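Local coordinates for choloylglycine hydrolase (Clostridium perfringens, PDB 2RLC), which hydrolyses glycine- and taurine-conjugated bile salts to free bile acids and the amino acid, and can also join cholate to taurine, at residues D10-F15 and C280-K285; A52-G57 and N299-N304. All coordinates share one frame; numbering follows the deposited sequence.

Contact 1 of 2, residues D10-F15 and C280-K285; sequences DGLHLF and CMCLEK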
loop_
_atom_site.group_PDB
_atom_site.type_symbol
_atom_site.label_atom_id
_atom_site.label_comp_id
_atom_site.label_asym_id
_atom_site.label_seq_id
_atom_site.Cartn_x
_atom_site.Cartn_y
_atom_site.Cartn_z
ATOM N N ASP A 10 -35.226 6.881 -4.244
ATOM C CA ASP A 10 -36.460 7.540 -4.662
ATOM C C ASP A 10 -36.220 8.557 -5.784
ATOM O O ASP A 10 -37.096 9.365 -6.107
ATOM C CB ASP A 10 -37.136 8.203 -3.455
ATOM C CG ASP A 10 -37.510 7.204 -2.366
ATOM O OD1 ASP A 10 -38.086 6.142 -2.689
ATOM O OD2 ASP A 10 -37.225 7.478 -1.181
ATOM N N GLY A 11 -35.029 8.508 -6.373
ATOM C CA GLY A 11 -34.689 9.353 -7.517
ATOM C C GLY A 11 -34.355 10.790 -7.168
ATOM O O GLY A 11 -34.302 11.649 -8.053
ATOM N N LEU A 12 -34.140 11.056 -5.881
ATOM C CA LEU A 12 -33.742 12.384 -5.421
ATOM C C LEU A 12 -32.223 12.499 -5.403
ATOM O O LEU A 12 -31.516 11.491 -5.407
ATOM C CB LEU A 12 -34.324 12.684 -4.035
ATOM C CG LEU A 12 -35.846 12.630 -3.850
ATOM C CD1 LEU A 12 -36.213 13.062 -2.442
ATOM C CD2 LEU A 12 -36.575 13.486 -4.881
ATOM N N HIS A 13 -31.724 13.731 -5.377
ATOM C CA HIS A 13 -30.295 13.962 -5.536
ATOM C C HIS A 13 -29.663 14.650 -4.342
ATOM O O HIS A 13 -30.055 15.757 -3.962
ATOM C CB HIS A 13 -30.032 14.718 -6.836
ATOM C CG HIS A 13 -30.425 13.941 -8.052
ATOM N ND1 HIS A 13 -31.720 13.897 -8.520
ATOM C CD2 HIS A 13 -29.704 13.133 -8.863
ATOM C CE1 HIS A 13 -31.775 13.112 -9.582
ATOM N NE2 HIS A 13 -30.563 12.640 -9.814
ATOM N N LEU A 14 -28.695 13.953 -3.750
ATOM C CA LEU A 14 -27.935 14.453 -2.615
ATOM C C LEU A 14 -26.607 15.005 -3.095
ATOM O O LEU A 14 -25.957 14.422 -3.963
ATOM C CB LEU A 14 -27.685 13.341 -1.591
ATOM C CG LEU A 14 -28.872 12.565 -1.009
ATOM C CD1 LEU A 14 -28.361 11.479 -0.072
ATOM C CD2 LEU A 14 -29.864 13.470 -0.291
ATOM N N PHE A 15 -26.214 16.138 -2.527
ATOM C CA PHE A 15 -24.932 16.749 -2.835
ATOM C C PHE A 15 -24.390 17.408 -1.581
ATOM O O PHE A 15 -25.117 18.103 -0.873
ATOM C CB PHE A 15 -25.062 17.769 -3.972
ATOM C CG PHE A 15 -23.804 18.546 -4.238
ATOM C CD1 PHE A 15 -22.675 17.920 -4.765
ATOM C CD2 PHE A 15 -23.746 19.909 -3.965
ATOM C CE1 PHE A 15 -21.507 18.644 -5.010
ATOM C CE2 PHE A 15 -22.587 20.640 -4.208
ATOM C CZ PHE A 15 -21.464 20.010 -4.729
ATOM N N CYS A 280 -25.029 17.619 3.710
ATOM C CA CYS A 280 -25.716 16.888 2.659
ATOM C C CYS A 280 -26.974 17.642 2.253
ATOM O O CYS A 280 -27.874 17.856 3.066
ATOM C CB CYS A 280 -26.067 15.477 3.125
ATOM S SG CYS A 280 -26.905 14.513 1.858
HETATM N N MSE A 281 -27.028 18.044 0.989
HETATM C CA MSE A 281 -28.154 18.808 0.477
HETATM C C MSE A 281 -29.087 17.929 -0.338
HETATM O O MSE A 281 -28.669 17.297 -1.310
HETATM C CB MSE A 281 -27.656 19.979 -0.367
HETATM C CG MSE A 281 -26.801 20.963 0.411
HETATM SE SE MSE A 281 -25.872 22.200 -0.752
HETATM C CE MSE A 281 -24.076 21.449 -0.606
ATOM N N CYS A 282 -30.348 17.876 0.077
ATOM C CA CYS A 282 -31.382 17.223 -0.711
ATOM C C CYS A 282 -31.893 18.246 -1.716
ATOM O O CYS A 282 -32.768 19.063 -1.405
ATOM C CB CYS A 282 -32.509 16.704 0.180
ATOM S SG CYS A 282 -33.769 15.802 -0.735
ATOM N N LEU A 283 -31.322 18.200 -2.917
ATOM C CA LEU A 283 -31.474 19.277 -3.898
ATOM C C LEU A 283 -32.921 19.580 -4.290
ATOM O O LEU A 283 -33.309 20.751 -4.366
ATOM C CB LEU A 283 -30.597 19.022 -5.132
ATOM C CG LEU A 283 -29.078 19.004 -4.898
ATOM C CD1 LEU A 283 -28.340 18.519 -6.137
ATOM C CD2 LEU A 283 -28.546 20.371 -4.467
ATOM N N GLU A 284 -33.712 18.533 -4.517
ATOM C CA GLU A 284 -35.122 18.687 -4.888
ATOM C C GLU A 284 -35.959 19.375 -3.807
ATOM O O GLU A 284 -36.833 20.186 -4.120
ATOM C CB GLU A 284 -35.751 17.330 -5.235
ATOM C CG GLU A 284 -35.402 16.790 -6.624
ATOM C CD GLU A 284 -34.088 16.018 -6.672
ATOM O OE1 GLU A 284 -33.353 15.982 -5.660
ATOM O OE2 GLU A 284 -33.787 15.441 -7.740
ATOM N N LYS A 285 -35.675 19.054 -2.545
ATOM C CA LYS A 285 -36.514 19.468 -1.417
ATOM C C LYS A 285 -36.053 20.749 -0.720
ATOM O O LYS A 285 -36.759 21.277 0.144
ATOM C CB LYS A 285 -36.634 18.332 -0.391
ATOM C CG LYS A 285 -37.157 17.004 -0.944
ATOM C CD LYS A 285 -38.593 17.108 -1.441
ATOM C CE LYS A 285 -39.169 15.735 -1.757
ATOM N NZ LYS A 285 -39.364 14.926 -0.520
#
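The carboxylate of Glu284 grips His13 with both oxygens. Glu284 OE2 accepts from His13 ND1 at 2.7 Å, through its syn lone pair and close to the ring plane. Glu284 OE1 takes the backbone N of His13 at 2.8 Å. Ring and carboxylate are nearly coplanar, 23° apart. The Glu284 chain bends at chi2 (85°), which turns its carboxylate back to the histidine.

Backbone bonds continue the join. Leu283 N donates to His13 O at 2.9 Å. Phe15 and Met281 form an antiparallel hydrogen-bonded pair, and Leu14 with Cys282 a non-hydrogen-bonded pair. Leu14 CA also makes a C-H···O contact to Met281 O, at 3.2 Å. Strands 13-21 and 274-282 are thus adjacent inner strands of one sheet of the Ntn-hydrolase fold.

Apolar contacts lie on both faces. On that of Leu14 and Cys282, Leu14 CB sits 3.7 Å from Cys280 SG, Leu12 CD1 reaches Cys282 SG, and helix 248-256 covers Leu14 through Phe251. On that of Phe15 and Met281, selenomethionine Met281 runs alongside Phe15, Met281 CE 3.7 Å from Phe15 CD2.

Beyond the Leu14-Cys282 pair, the two-pronged carboxylate extends the join to His13. It fixes the ring's rotation and probably favours a proton on ND1.

Contact 2 of 2, residues A52-G57 and N299-N304; sequences AVLGMG and NAIDMN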
loop_
_atom_site.group_PDB
_atom_site.type_symbol
_atom_site.label_atom_id
_atom_site.label_comp_id
_atom_site.label_asym_id
_atom_site.label_seq_id
_atom_site.Cartn_x
_atom_site.Cartn_y
_atom_site.Cartn_z
ATOM N N ALA A 52 -33.412 32.289 -4.274
ATOM C CA ALA A 52 -33.148 32.145 -2.845
ATOM C C ALA A 52 -32.040 31.118 -2.624
ATOM O O ALA A 52 -31.966 30.119 -3.343
ATOM C CB ALA A 52 -34.412 31.744 -2.107
ATOM N N VAL A 53 -31.186 31.374 -1.636
ATOM C CA VAL A 53 -29.974 30.584 -1.407
ATOM C C VAL A 53 -29.896 30.108 0.046
ATOM O O VAL A 53 -30.275 30.836 0.963
ATOM C CB VAL A 53 -28.703 31.406 -1.772
ATOM C CG1 VAL A 53 -27.426 30.705 -1.316
ATOM C CG2 VAL A 53 -28.647 31.674 -3.273
ATOM N N LEU A 54 -29.414 28.881 0.243
ATOM C CA LEU A 54 -29.219 28.324 1.583
ATOM C C LEU A 54 -27.947 27.488 1.634
ATOM O O LEU A 54 -27.760 26.588 0.817
ATOM C CB LEU A 54 -30.423 27.469 2.001
ATOM C CG LEU A 54 -30.351 26.732 3.349
ATOM C CD1 LEU A 54 -30.374 27.714 4.513
ATOM C CD2 LEU A 54 -31.477 25.718 3.485
ATOM N N GLY A 55 -27.078 27.788 2.594
ATOM C CA GLY A 55 -25.841 27.026 2.751
ATOM C C GLY A 55 -24.999 27.421 3.945
ATOM O O GLY A 55 -25.397 28.267 4.751
HETATM N N MSE A 56 -23.833 26.794 4.058
HETATM C CA MSE A 56 -22.873 27.134 5.095
HETATM C C MSE A 56 -21.934 28.217 4.595
HETATM O O MSE A 56 -21.345 28.101 3.523
HETATM C CB MSE A 56 -22.060 25.908 5.513
HETATM C CG MSE A 56 -21.200 26.133 6.749
HETATM SE SE MSE A 56 -22.254 26.036 8.376
HETATM C CE MSE A 56 -22.439 24.088 8.488
ATOM N N GLY A 57 -21.797 29.271 5.386
ATOM C CA GLY A 57 -20.888 30.351 5.056
ATOM C C GLY A 57 -20.618 31.222 6.260
ATOM O O GLY A 57 -20.867 30.823 7.400
ATOM N N ASN A 299 -28.661 17.675 11.515
ATOM C CA ASN A 299 -29.569 18.804 11.633
ATOM C C ASN A 299 -30.092 19.186 10.261
ATOM O O ASN A 299 -29.364 19.093 9.271
ATOM C CB ASN A 299 -28.847 19.994 12.252
ATOM C CG ASN A 299 -28.144 19.635 13.539
ATOM O OD1 ASN A 299 -28.775 19.467 14.578
ATOM N ND2 ASN A 299 -26.824 19.512 13.474
ATOM N N ALA A 300 -31.349 19.617 10.207
ATOM C CA ALA A 300 -31.992 19.950 8.941
ATOM C C ALA A 300 -32.531 21.371 8.936
ATOM O O ALA A 300 -33.276 21.767 9.836
ATOM C CB ALA A 300 -33.109 18.964 8.639
ATOM N N ILE A 301 -32.142 22.130 7.915
ATOM C CA ILE A 301 -32.718 23.446 7.660
ATOM C C ILE A 301 -33.394 23.397 6.293
ATOM O O ILE A 301 -32.750 23.125 5.278
ATOM C CB ILE A 301 -31.665 24.588 7.719
ATOM C CG1 ILE A 301 -31.003 24.664 9.100
ATOM C CG2 ILE A 301 -32.308 25.936 7.393
ATOM C CD1 ILE A 301 -29.660 23.959 9.192
ATOM N N ASP A 302 -34.702 23.638 6.291
ATOM C CA ASP A 302 -35.519 23.572 5.085
ATOM C C ASP A 302 -35.816 24.989 4.610
ATOM O O ASP A 302 -36.560 25.725 5.261
ATOM C CB ASP A 302 -36.818 22.809 5.383
ATOM C CG ASP A 302 -37.659 22.535 4.140
ATOM O OD1 ASP A 302 -37.450 23.178 3.089
ATOM O OD2 ASP A 302 -38.551 21.665 4.223
HETATM N N MSE A 303 -35.236 25.367 3.472
HETATM C CA MSE A 303 -35.431 26.711 2.921
HETATM C C MSE A 303 -36.885 27.004 2.547
HETATM O O MSE A 303 -37.286 28.165 2.486
HETATM C CB MSE A 303 -34.502 26.964 1.727
HETATM C CG MSE A 303 -34.816 26.165 0.470
HETATM SE SE MSE A 303 -33.421 26.392 -0.875
HETATM C CE MSE A 303 -33.491 28.322 -1.024
ATOM N N ASN A 304 -37.663 25.953 2.304
ATOM C CA ASN A 304 -39.068 26.102 1.926
ATOM C C ASN A 304 -39.984 26.432 3.102
ATOM O O ASN A 304 -41.163 26.726 2.914
ATOM C CB ASN A 304 -39.563 24.865 1.172
ATOM C CG ASN A 304 -38.883 24.692 -0.170
ATOM O OD1 ASN A 304 -38.178 23.711 -0.398
ATOM N ND2 ASN A 304 -39.080 25.656 -1.065
#
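Asp302 OD1 accepts the backbone N of Asn304 at 2.9 Å, from above the carboxylate plane. This Asx turn spans Met303, which meets Ala52 and Leu54 across the contact. It lies where strand 299-302 gives way to a 3-10 segment.

The packing itself is apolar. Selenomethionine Met303 has CG set between the backbone N and the carbonyl carbon (chi1 69°), and its chain bends at chi3. Its methyl CE thus lies against Ala52, just before strand 53-60, 3.3 Å from Ala52 O and 3.7 Å from Ala52 CB.

Leu54 and Met303 run antiparallel as side chains, each passing the other's flank. With CG anti to the backbone N (chi1 176°), Leu54 brings both its methyls onto Ile301. Leu54 CD2 lies 3.7 Å from Met303 CB and 3.4 Å from Ile301 O. The other branch, Leu54 CD1, meets Ile301 CG2 at 3.9 Å, the two side chains slanting across each other.

Ile29, Phe31 and Tyr288 also touch Leu54. Asn299 and Ala300 pair in parallel with a strand of the second subunit, which extends the sheet into that neighbour. Leu54 and Ile301 pack strands of the two sheets together, with Ala52 and Met303 just beyond them, in the beta sandwich at the centre of the αββα Ntn-hydrolase fold.

Overall arrangement
Contact 1 joins neighbouring strands within one sheet; contact 2 packs strand 299-302, at the edge of that sheet within the chain, onto strand 53-60 of the other sheet. Their chemistry differs accordingly. Contact 1 combines backbone pairing with a carboxylate-imidazole bond and reaches from buried Leu14 and Phe15 to partly exposed His13 and Glu284. Contact 2 is buried and held by methyl and methylene groups. Their centres are about 13 Å apart. Strand 287-292 lies between 274-282 and 299-302 in the sheet, and its Tyr288 touches both Met281 and Leu54. Contact 2 also adjoins the interface with the second subunit, whereas no other chain touches contact 1.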